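Citryl-spermidine/3,4-dihydroxybenzoyl-citryl-spermidine:spermidine ligase (Bacillus anthracis, PDB 3TO3) catalyses the ATP-dependent condensation of spermidine with citryl-spermidine intermediates in the biosynthesis of petrobactin, a siderophore for iron acquisition and virulence. Local coordinates at residues B[44-49]-B[53-58]; B[26-31]-B[95-100]; B[333-338]-B[470-475]; B[326-331]-B[462-467]. One frame throughout, in Å; residues are numbered along the deposited sequence.

In the fold
Contacts 1 and 2 belong to one part of the fold. Helix 18-37, which carries 26-31, leads into strand 44-47, and both contacts reach the same antiparallel sheet; their centres are 17 Å apart, and contact 1 is nested along the chain inside the loop that contact 2 closes. Contacts 3 and 4 lie across the centre of the chain from contact 2, with centres only 11 Å apart. They touch through Leu471, whose CD1 is 4.2 Å from Phe466 CD1. Contact 4 comes nearest the active site: it includes the ATP-binding Glu462, while the Leu464 side chain is about 12 Å from ATP. Contacts 2 and 4 are 41 Å apart, centre to centre.

Contact 1. Residues B[44-49]-B[53-58]; sequences ARIEKE and LFLIQG
Ala44 pairs with Leu55, and Ile46 with Leu53, through two rings of backbone hydrogen bonds that satisfy every N-H and C=O turned inward by these four residues. In the first, Ala44 N gives to Leu55 O at 3.1 Å, its N-H bent to 140°, and Leu55 N returns a much straighter bond to Ala44 O. In the second, Ile46 N reaches Leu53 O at 3.0 Å, lying in the carbonyl plane, and Leu53 N meets Ile46 O at 2.9 Å. Between them sits the non-hydrogen-bonded pair Arg45 and Phe54; here the CA-H of Phe54 points at Ala44 O and that of Arg45 at Leu53 O. The amide groups of Phe54 pair instead with Cys70 on the next strand. Arg45 and Phe54 run side by side, with Phe54 CE1 over one face of the guanidinium and 3.9 Å from Arg45 NE. The extended arginine suits this place: its methylenes follow the ring while NH1 forms a salt bridge with Glu74. Ile36 of helix 18-37 packs on both residues. On the other face of the sheet Ile46 CD1 crosses to Leu55 CD1 at 4.0 Å, and Ile46, Leu53 and Leu55 pack together on this partly exposed face. The arrangement is that of a beta hairpin, with strand 44-47 at the border of an antiparallel sheet packed against a helix.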
# COMPACT_ATOMS: atom_id res chain seq x y z
N ALA B 44 -25.01 -12.96 24.25
CA ALA B 44 -26.17 -13.23 25.08
C ALA B 44 -27.18 -12.12 24.82
O ALA B 44 -26.78 -10.98 24.60
CB ALA B 44 -25.79 -13.30 26.58
N ARG B 45 -28.47 -12.46 24.82
CA ARG B 45 -29.54 -11.49 24.60
C ARG B 45 -30.50 -11.51 25.76
O ARG B 45 -31.16 -12.53 25.99
CB ARG B 45 -30.33 -11.77 23.31
CG ARG B 45 -29.54 -11.55 22.04
CD ARG B 45 -30.35 -11.74 20.73
NE ARG B 45 -29.41 -11.98 19.64
CZ ARG B 45 -29.66 -11.83 18.34
NH1 ARG B 45 -30.86 -11.40 17.95
NH2 ARG B 45 -28.71 -12.11 17.42
N ILE B 46 -30.58 -10.40 26.48
CA ILE B 46 -31.57 -10.27 27.55
C ILE B 46 -32.70 -9.33 27.16
O ILE B 46 -32.47 -8.15 26.90
CB ILE B 46 -30.95 -9.70 28.79
CG1 ILE B 46 -29.64 -10.42 29.09
CG2 ILE B 46 -31.97 -9.81 29.92
CD1 ILE B 46 -29.22 -10.30 30.53
N GLU B 47 -33.92 -9.84 27.11
CA GLU B 47 -35.01 -9.05 26.55
C GLU B 47 -35.77 -8.25 27.60
O GLU B 47 -36.25 -8.78 28.59
CB GLU B 47 -35.96 -9.93 25.71
CG GLU B 47 -36.69 -11.03 26.49
CD GLU B 47 -37.52 -11.96 25.59
OE1 GLU B 47 -38.76 -11.79 25.54
OE2 GLU B 47 -36.93 -12.85 24.94
N LYS B 48 -35.80 -6.93 27.38
CA LYS B 48 -36.72 -6.00 28.03
C LYS B 48 -38.01 -6.05 27.22
O LYS B 48 -38.20 -6.94 26.40
CB LYS B 48 -36.15 -4.58 28.01
CG LYS B 48 -34.73 -4.44 28.56
CD LYS B 48 -34.18 -3.02 28.35
CE LYS B 48 -35.00 -1.96 29.10
NZ LYS B 48 -34.55 -1.68 30.51
N GLU B 49 -38.92 -5.12 27.46
CA GLU B 49 -40.18 -5.14 26.72
C GLU B 49 -39.88 -5.09 25.21
O GLU B 49 -40.23 -6.01 24.46
CB GLU B 49 -41.08 -3.98 27.17
CG GLU B 49 -41.39 -2.91 26.12
CD GLU B 49 -42.74 -3.12 25.45
OE1 GLU B 49 -43.20 -2.20 24.73
OE2 GLU B 49 -43.35 -4.20 25.65
N LEU B 53 -30.70 -6.14 25.72
CA LEU B 53 -29.33 -5.92 26.17
C LEU B 53 -28.43 -6.98 25.53
O LEU B 53 -28.67 -8.18 25.70
CB LEU B 53 -29.23 -6.02 27.70
CG LEU B 53 -27.81 -5.88 28.26
CD1 LEU B 53 -27.15 -4.60 27.73
CD2 LEU B 53 -27.90 -5.86 29.78
N PHE B 54 -27.41 -6.56 24.80
CA PHE B 54 -26.51 -7.52 24.17
C PHE B 54 -25.23 -7.57 24.99
O PHE B 54 -24.66 -6.53 25.30
CB PHE B 54 -26.16 -7.10 22.73
CG PHE B 54 -27.31 -7.09 21.78
CD1 PHE B 54 -27.60 -8.21 20.99
CD2 PHE B 54 -28.09 -5.95 21.61
CE1 PHE B 54 -28.67 -8.22 20.07
CE2 PHE B 54 -29.15 -5.94 20.68
CZ PHE B 54 -29.45 -7.09 19.92
N LEU B 55 -24.80 -8.77 25.35
CA LEU B 55 -23.54 -8.97 26.07
C LEU B 55 -22.59 -9.76 25.20
O LEU B 55 -22.80 -10.94 24.99
CB LEU B 55 -23.79 -9.73 27.38
CG LEU B 55 -24.88 -9.10 28.27
CD1 LEU B 55 -25.36 -9.98 29.44
CD2 LEU B 55 -24.40 -7.76 28.80
N ILE B 56 -21.55 -9.10 24.71
CA ILE B 56 -20.59 -9.73 23.81
C ILE B 56 -19.32 -10.12 24.55
O ILE B 56 -18.69 -9.30 25.21
CB ILE B 56 -20.21 -8.80 22.63
CG1 ILE B 56 -21.43 -8.36 21.86
CG2 ILE B 56 -19.21 -9.46 21.68
CD1 ILE B 56 -21.19 -7.06 21.07
N GLN B 57 -18.93 -11.38 24.41
CA GLN B 57 -17.74 -11.93 25.07
C GLN B 57 -16.43 -11.54 24.37
O GLN B 57 -16.36 -11.49 23.15
CB GLN B 57 -17.82 -13.45 25.08
CG GLN B 57 -18.93 -14.03 25.94
CD GLN B 57 -18.74 -13.69 27.41
OE1 GLN B 57 -17.61 -13.68 27.92
NE2 GLN B 57 -19.85 -13.40 28.10
N GLY B 58 -15.39 -11.31 25.15
CA GLY B 58 -14.04 -11.18 24.59
C GLY B 58 -12.98 -11.62 25.59
O GLY B 58 -13.31 -12.07 26.70

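Contact 2. Residues B[26-31]-B[95-100]; sequences RVLRQL and QEIQSV
Leu28 and Leu31 reach Ile97 and Val100 from one side of their helix; on the side turned away from Leu28, the Arg26 guanidinium holds the Gln30 amide at its edge, in plane. Arg26 NE and Arg26 NH2 both donate hydrogen bonds to Gln30 OE1, at 2.8 and 3.1 Å, a side-on grip by two nitrogens. Both come from one face of the amide, NE well above the carbonyl plane and NH2 only slightly tilted from it. Tyr167 adds a cation-pi contact to Arg26, and Gln30 NE2 donates to the backbone oxygen of His161, a residue lining the ATP pocket. One helical turn separates Arg26 and Gln30, so the long arginine can reach the shorter amide.

The contact itself is wholly apolar. Leu28 spreads its two methyls over two partners: CD1 meets Ile97 CG2 at 3.4 Å, a tight approach with the side chains crossing at about a right angle, while CD2 lies 3.9 Å from Val100 CG2. That valine methyl also touches Leu31 CD2 at 3.8 Å. Val100 turns CG2 away from its own N, leaving CG1 between N and the carbonyl carbon (chi1 74°), and this puts CG2 against both leucines. Val100 opens helix 100-110, where Ser99 is the N-cap and its OG accepts from Gln102 N. All four touching residues are buried, so the chemistry implies that shape and exclusion of water hold these side chains together, while salt bridges from Glu96 to Arg24 and Arg25 flank the apolar patch.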
# COMPACT_ATOMS: atom_id res chain seq x y z
N ARG B 26 -20.29 6.13 15.37
CA ARG B 26 -21.08 5.63 14.26
C ARG B 26 -20.46 4.35 13.67
O ARG B 26 -21.17 3.37 13.42
CB ARG B 26 -21.25 6.70 13.19
CG ARG B 26 -21.92 6.17 11.92
CD ARG B 26 -21.83 7.13 10.74
NE ARG B 26 -22.21 6.41 9.54
CZ ARG B 26 -22.18 6.89 8.30
NH1 ARG B 26 -21.81 8.16 8.06
NH2 ARG B 26 -22.56 6.11 7.29
N VAL B 27 -19.14 4.36 13.49
CA VAL B 27 -18.47 3.24 12.86
C VAL B 27 -18.53 2.01 13.75
O VAL B 27 -18.73 0.91 13.27
CB VAL B 27 -17.02 3.58 12.47
CG1 VAL B 27 -16.24 2.32 12.13
CG2 VAL B 27 -16.99 4.56 11.27
N LEU B 28 -18.39 2.21 15.06
CA LEU B 28 -18.60 1.11 15.98
C LEU B 28 -20.04 0.58 15.92
O LEU B 28 -20.26 -0.63 15.92
CB LEU B 28 -18.26 1.53 17.41
CG LEU B 28 -16.79 1.45 17.76
CD1 LEU B 28 -16.58 2.07 19.13
CD2 LEU B 28 -16.42 -0.01 17.78
N ARG B 29 -21.00 1.49 15.86
CA ARG B 29 -22.40 1.09 15.82
C ARG B 29 -22.69 0.20 14.60
O ARG B 29 -23.29 -0.88 14.73
CB ARG B 29 -23.32 2.32 15.87
CG ARG B 29 -24.79 2.01 15.69
CD ARG B 29 -25.67 3.27 15.81
NE ARG B 29 -25.42 4.24 14.73
CZ ARG B 29 -25.66 4.01 13.43
NH1 ARG B 29 -26.15 2.84 13.04
NH2 ARG B 29 -25.40 4.93 12.52
N GLN B 30 -22.25 0.64 13.41
CA GLN B 30 -22.56 -0.10 12.20
C GLN B 30 -21.80 -1.44 12.29
O GLN B 30 -22.37 -2.49 11.96
CB GLN B 30 -22.24 0.70 10.91
CG GLN B 30 -23.10 2.00 10.78
CD GLN B 30 -22.94 2.76 9.45
OE1 GLN B 30 -23.46 3.88 9.29
NE2 GLN B 30 -22.26 2.13 8.48
N LEU B 31 -20.58 -1.42 12.81
CA LEU B 31 -19.81 -2.67 13.00
C LEU B 31 -20.56 -3.69 13.87
O LEU B 31 -20.73 -4.84 13.47
CB LEU B 31 -18.42 -2.41 13.59
CG LEU B 31 -17.49 -3.60 13.89
CD1 LEU B 31 -17.17 -4.44 12.66
CD2 LEU B 31 -16.20 -3.09 14.50
N GLN B 95 -16.35 1.29 30.69
CA GLN B 95 -15.92 2.41 29.89
C GLN B 95 -16.34 2.28 28.42
O GLN B 95 -16.25 1.21 27.83
CB GLN B 95 -14.40 2.59 29.99
CG GLN B 95 -13.87 3.82 29.25
CD GLN B 95 -12.36 3.97 29.34
OE1 GLN B 95 -11.67 3.16 29.99
NE2 GLN B 95 -11.82 5.00 28.68
N GLU B 96 -16.77 3.38 27.84
CA GLU B 96 -17.10 3.39 26.43
C GLU B 96 -15.84 3.00 25.68
O GLU B 96 -14.75 3.51 25.97
CB GLU B 96 -17.54 4.78 26.01
CG GLU B 96 -17.67 4.96 24.49
CD GLU B 96 -17.99 6.41 24.07
OE1 GLU B 96 -18.07 6.61 22.84
OE2 GLU B 96 -18.14 7.33 24.94
N ILE B 97 -15.98 2.13 24.68
CA ILE B 97 -14.80 1.67 23.95
C ILE B 97 -14.21 2.77 23.06
O ILE B 97 -14.93 3.46 22.35
CB ILE B 97 -15.08 0.39 23.15
CG1 ILE B 97 -13.80 -0.05 22.43
CG2 ILE B 97 -16.18 0.60 22.19
CD1 ILE B 97 -12.59 -0.28 23.42
N GLN B 98 -12.91 3.03 23.22
CA GLN B 98 -12.18 3.99 22.39
C GLN B 98 -11.39 3.46 21.19
O GLN B 98 -10.95 4.22 20.32
CB GLN B 98 -11.20 4.74 23.27
CG GLN B 98 -11.70 4.92 24.67
CD GLN B 98 -11.76 6.37 25.01
OE1 GLN B 98 -10.97 6.84 25.84
NE2 GLN B 98 -12.66 7.10 24.35
N SER B 99 -11.21 2.15 21.13
CA SER B 99 -10.33 1.59 20.14
C SER B 99 -11.04 0.50 19.37
O SER B 99 -11.25 -0.60 19.90
CB SER B 99 -9.11 0.97 20.85
OG SER B 99 -8.30 0.30 19.91
N VAL B 100 -11.32 0.76 18.10
CA VAL B 100 -11.99 -0.23 17.29
C VAL B 100 -11.07 -1.46 17.15
O VAL B 100 -11.53 -2.60 17.18
CB VAL B 100 -12.43 0.36 15.91
CG1 VAL B 100 -11.26 0.55 14.99
CG2 VAL B 100 -13.43 -0.54 15.26

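Contact 3. Residues B[333-338]-B[470-475]; sequences SQDSYL and FLKEMN
Lys472 is the residue that reaches across, stretching from its loop toward Gln334 and Asp335 at the junction of two helices. Its interactions are electrostatic and long. Lys472 NZ lies 3.9 Å from Gln334 O and 4.5 Å from Asp335 OD2, beyond a salt bridge. Gln334 follows directly on helix 315-333, and its carbonyl and the Asp335 carboxylate may offer the amine a weak, long-range attraction. A lysine suits the place because its chain is long enough to bring an amine close although Asp335 CA and Lys472 CA are 10.2 Å apart. The chain is bent, with torsions away from the usual values, so the exact place of NZ should be read with caution.

Asp335 is held by hydrogen bonds. Its carboxylate swings trans to the backbone N (chi1 179°) and caps the next helix: OD1 accepts from Leu338 N at 3.1 Å, met from above the carboxylate plane with an N-H angle of 167°. The second oxygen, OD2, is bonded to both His432 NE2 and His427 NE2. Those donors and the helix start would be expected to stabilise the negative form of this buried acid.

Packing is sparse: Asp335 CB comes no closer than 4.5 Å to Lys472 NZ, and little surface is buried. What the segment 333-338 exemplifies is a helix-to-helix junction with an aspartate N-cap, here approached by a lysine from the loop that follows strand 465-467.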
# COMPACT_ATOMS: atom_id res chain seq x y z
N SER B 333 -37.76 0.69 -24.65
CA SER B 333 -38.47 1.40 -25.72
C SER B 333 -39.59 0.56 -26.37
O SER B 333 -40.47 1.10 -27.03
CB SER B 333 -37.50 1.92 -26.77
OG SER B 333 -37.09 0.86 -27.60
N GLN B 334 -39.55 -0.76 -26.19
CA GLN B 334 -40.64 -1.60 -26.68
C GLN B 334 -41.69 -1.96 -25.61
O GLN B 334 -42.56 -2.79 -25.87
CB GLN B 334 -40.10 -2.86 -27.37
CG GLN B 334 -39.02 -2.59 -28.41
CD GLN B 334 -39.56 -1.96 -29.68
OE1 GLN B 334 -40.55 -2.42 -30.25
NE2 GLN B 334 -38.90 -0.89 -30.14
N ASP B 335 -41.59 -1.39 -24.41
CA ASP B 335 -42.55 -1.70 -23.33
C ASP B 335 -43.36 -0.46 -22.95
O ASP B 335 -42.80 0.52 -22.46
CB ASP B 335 -41.80 -2.25 -22.10
CG ASP B 335 -42.73 -2.57 -20.93
OD1 ASP B 335 -43.64 -1.78 -20.63
OD2 ASP B 335 -42.53 -3.61 -20.27
N SER B 336 -44.67 -0.50 -23.17
CA SER B 336 -45.50 0.69 -23.01
C SER B 336 -45.43 1.21 -21.59
O SER B 336 -45.22 2.40 -21.38
CB SER B 336 -46.95 0.43 -23.42
OG SER B 336 -47.54 -0.57 -22.61
N TYR B 337 -45.61 0.32 -20.61
CA TYR B 337 -45.55 0.74 -19.21
C TYR B 337 -44.24 1.46 -18.87
O TYR B 337 -44.26 2.53 -18.31
CB TYR B 337 -45.73 -0.41 -18.25
CG TYR B 337 -45.43 0.01 -16.82
CD1 TYR B 337 -46.33 0.78 -16.09
CD2 TYR B 337 -44.27 -0.38 -16.19
CE1 TYR B 337 -46.06 1.16 -14.77
CE2 TYR B 337 -43.98 0.00 -14.90
CZ TYR B 337 -44.86 0.76 -14.19
OH TYR B 337 -44.53 1.11 -12.88
N LEU B 338 -43.11 0.87 -19.20
CA LEU B 338 -41.83 1.48 -18.91
C LEU B 338 -41.60 2.74 -19.74
O LEU B 338 -41.06 3.71 -19.25
CB LEU B 338 -40.67 0.49 -19.12
CG LEU B 338 -40.59 -0.77 -18.25
CD1 LEU B 338 -39.36 -1.62 -18.59
CD2 LEU B 338 -40.60 -0.44 -16.73
N PHE B 470 -36.85 -16.01 -18.68
CA PHE B 470 -37.83 -14.94 -18.57
C PHE B 470 -37.78 -13.86 -19.67
O PHE B 470 -38.66 -13.00 -19.74
CB PHE B 470 -37.73 -14.25 -17.20
CG PHE B 470 -38.52 -14.93 -16.10
CD1 PHE B 470 -38.85 -16.28 -16.19
CD2 PHE B 470 -38.95 -14.21 -15.00
CE1 PHE B 470 -39.59 -16.90 -15.20
CE2 PHE B 470 -39.69 -14.81 -14.00
CZ PHE B 470 -40.02 -16.16 -14.10
N LEU B 471 -36.76 -13.87 -20.51
CA LEU B 471 -36.61 -12.79 -21.48
C LEU B 471 -37.78 -12.75 -22.47
O LEU B 471 -38.25 -13.79 -22.92
CB LEU B 471 -35.27 -12.91 -22.21
CG LEU B 471 -34.05 -13.03 -21.30
CD1 LEU B 471 -32.80 -13.34 -22.09
CD2 LEU B 471 -33.86 -11.76 -20.45
N LYS B 472 -38.26 -11.55 -22.78
CA LYS B 472 -39.36 -11.40 -23.73
C LYS B 472 -38.88 -11.92 -25.07
O LYS B 472 -39.62 -12.60 -25.78
CB LYS B 472 -39.83 -9.95 -23.84
CG LYS B 472 -41.31 -9.70 -23.46
CD LYS B 472 -41.87 -8.53 -24.30
CE LYS B 472 -42.89 -7.67 -23.55
NZ LYS B 472 -42.78 -6.21 -23.92
N GLU B 473 -37.63 -11.59 -25.43
CA GLU B 473 -36.99 -12.25 -26.56
C GLU B 473 -35.60 -12.81 -26.20
O GLU B 473 -34.63 -12.07 -26.07
CB GLU B 473 -36.92 -11.28 -27.74
CG GLU B 473 -37.22 -9.83 -27.34
CD GLU B 473 -37.30 -8.89 -28.52
OE1 GLU B 473 -36.93 -7.70 -28.37
OE2 GLU B 473 -37.75 -9.32 -29.61
N MSE B 474 -35.50 -14.13 -26.14
CA MSE B 474 -34.30 -14.79 -25.63
C MSE B 474 -33.17 -14.69 -26.63
O MSE B 474 -32.01 -14.87 -26.27
CB MSE B 474 -34.57 -16.26 -25.33
CG MSE B 474 -35.78 -16.51 -24.44
SE MSE B 474 -35.97 -18.40 -24.01
CE MSE B 474 -37.77 -18.35 -23.25
N ASN B 475 -33.53 -14.43 -27.88
CA ASN B 475 -32.58 -14.34 -28.97
C ASN B 475 -32.08 -12.91 -29.23
O ASN B 475 -31.20 -12.70 -30.07
CB ASN B 475 -33.20 -14.92 -30.24
CG ASN B 475 -34.56 -14.33 -30.54
OD1 ASN B 475 -35.14 -13.64 -29.70
ND2 ASN B 475 -35.08 -14.59 -31.73

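Contact 4. Residues B[326-331]-B[462-467]; sequences NWLSNV and EGLEFY
Trp327 and Leu328 stand as two neighbouring bumps on helix 315-333: the indole edge lies against the Phe466 ring with Leu464 CD2 at its side, and Leu464 CD1 sits against the fork of Leu328. The indole is the larger projection. A chi1 of 180° carries it out from the helix and drives the edge of its six-membered ring at the face of Phe466 in a T-shaped stack, centroids 5.5 Å apart and planes at 76°. The outermost carbon makes the approach: Trp327 CH2 lies 3.8 Å from Phe466 CD2. Leu464 fits beside the indole, its CD2 near the ring plane and 4.2 Å from Trp327 CZ3.

The other methyl of Leu464 turns to the second bump. Leu464 CD1 faces Leu328 tip to tip, 3.8 Å from Leu328 CD1 and 4.1 Å from Leu328 CD2. The CA atoms of these two leucines are 10.4 Å apart, and their side chains meet midway between the backbones. A forked leucine at 464 thus serves two partners, one flat and one branched. Pro478 adds to the cover of Trp327, and Cys477 and Phe480 pack on Phe466.

All four touching residues are buried: this is a helix packed on a loop and the start of strand 465-467 in a hydrophobic core, joining helix 315-333 to the segment that runs on from the ATP-binding Glu462.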
# COMPACT_ATOMS: atom_id res chain seq x y z
N ASN B 326 -27.31 -0.58 -24.97
CA ASN B 326 -28.15 -0.65 -26.17
C ASN B 326 -29.26 -1.68 -25.99
O ASN B 326 -30.42 -1.43 -26.28
CB ASN B 326 -27.30 -0.94 -27.41
CG ASN B 326 -28.14 -1.20 -28.67
OD1 ASN B 326 -28.04 -2.26 -29.30
ND2 ASN B 326 -28.98 -0.22 -29.04
N TRP B 327 -28.88 -2.85 -25.48
CA TRP B 327 -29.83 -3.90 -25.15
C TRP B 327 -30.93 -3.45 -24.16
O TRP B 327 -32.12 -3.70 -24.40
CB TRP B 327 -29.09 -5.06 -24.53
CG TRP B 327 -29.95 -6.21 -24.12
CD1 TRP B 327 -30.93 -6.79 -24.87
CD2 TRP B 327 -29.86 -6.98 -22.92
NE1 TRP B 327 -31.47 -7.86 -24.20
CE2 TRP B 327 -30.83 -8.00 -23.00
CE3 TRP B 327 -29.05 -6.91 -21.78
CZ2 TRP B 327 -31.02 -8.93 -21.98
CZ3 TRP B 327 -29.25 -7.83 -20.78
CH2 TRP B 327 -30.22 -8.83 -20.89
N LEU B 328 -30.55 -2.82 -23.05
CA LEU B 328 -31.56 -2.35 -22.08
C LEU B 328 -32.40 -1.27 -22.69
O LEU B 328 -33.61 -1.21 -22.49
CB LEU B 328 -30.94 -1.81 -20.80
CG LEU B 328 -30.34 -2.88 -19.91
CD1 LEU B 328 -29.57 -2.20 -18.78
CD2 LEU B 328 -31.44 -3.81 -19.42
N SER B 329 -31.77 -0.39 -23.45
CA SER B 329 -32.53 0.68 -24.09
C SER B 329 -33.66 0.12 -24.96
O SER B 329 -34.78 0.69 -24.99
CB SER B 329 -31.61 1.57 -24.92
OG SER B 329 -32.35 2.57 -25.60
N ASN B 330 -33.39 -0.97 -25.68
CA ASN B 330 -34.38 -1.54 -26.58
C ASN B 330 -35.50 -2.20 -25.82
O ASN B 330 -36.66 -2.17 -26.25
CB ASN B 330 -33.76 -2.54 -27.57
CG ASN B 330 -32.94 -1.84 -28.65
OD1 ASN B 330 -33.19 -0.68 -29.00
ND2 ASN B 330 -31.94 -2.54 -29.19
N VAL B 331 -35.15 -2.81 -24.69
CA VAL B 331 -36.14 -3.47 -23.86
C VAL B 331 -37.13 -2.42 -23.37
O VAL B 331 -38.32 -2.62 -23.43
CB VAL B 331 -35.47 -4.20 -22.68
CG1 VAL B 331 -36.49 -4.62 -21.66
CG2 VAL B 331 -34.72 -5.41 -23.20
N GLU B 462 -21.32 -3.54 -14.57
CA GLU B 462 -20.94 -4.54 -13.56
C GLU B 462 -22.06 -5.37 -12.91
O GLU B 462 -21.92 -6.58 -12.77
CB GLU B 462 -20.09 -3.89 -12.47
CG GLU B 462 -20.71 -2.61 -11.88
CD GLU B 462 -19.74 -1.84 -11.00
OE1 GLU B 462 -18.58 -2.30 -10.82
OE2 GLU B 462 -20.14 -0.76 -10.48
N GLY B 463 -23.15 -4.70 -12.53
CA GLY B 463 -24.14 -5.28 -11.62
C GLY B 463 -25.23 -6.23 -12.11
O GLY B 463 -25.61 -7.19 -11.43
N LEU B 464 -25.73 -5.95 -13.30
CA LEU B 464 -26.89 -6.62 -13.87
C LEU B 464 -26.87 -8.17 -13.88
O LEU B 464 -25.87 -8.80 -14.25
CB LEU B 464 -27.08 -6.06 -15.27
CG LEU B 464 -28.11 -6.61 -16.21
CD1 LEU B 464 -28.45 -5.51 -17.20
CD2 LEU B 464 -27.58 -7.85 -16.91
N GLU B 465 -27.98 -8.75 -13.45
CA GLU B 465 -28.23 -10.17 -13.62
C GLU B 465 -29.49 -10.37 -14.46
O GLU B 465 -30.38 -9.52 -14.49
CB GLU B 465 -28.37 -10.84 -12.25
CG GLU B 465 -27.08 -10.82 -11.45
CD GLU B 465 -27.13 -11.62 -10.15
OE1 GLU B 465 -28.19 -12.18 -9.80
OE2 GLU B 465 -26.09 -11.70 -9.47
N PHE B 466 -29.58 -11.50 -15.15
CA PHE B 466 -30.80 -11.85 -15.86
C PHE B 466 -31.06 -13.36 -15.88
O PHE B 466 -30.13 -14.16 -15.72
CB PHE B 466 -30.80 -11.28 -17.29
CG PHE B 466 -29.85 -11.95 -18.22
CD1 PHE B 466 -30.19 -13.15 -18.84
CD2 PHE B 466 -28.61 -11.38 -18.50
CE1 PHE B 466 -29.32 -13.76 -19.72
CE2 PHE B 466 -27.72 -11.99 -19.37
CZ PHE B 466 -28.08 -13.18 -19.98
N TYR B 467 -32.32 -13.73 -16.02
CA TYR B 467 -32.72 -15.11 -16.04
C TYR B 467 -33.27 -15.39 -17.43
O TYR B 467 -34.35 -14.93 -17.78
CB TYR B 467 -33.77 -15.40 -14.95
CG TYR B 467 -34.15 -16.87 -14.87
CD1 TYR B 467 -33.18 -17.84 -14.68
CD2 TYR B 467 -35.48 -17.29 -15.01
CE1 TYR B 467 -33.51 -19.18 -14.62
CE2 TYR B 467 -35.82 -18.64 -14.96
CZ TYR B 467 -34.84 -19.58 -14.76
OH TYR B 467 -35.17 -20.93 -14.71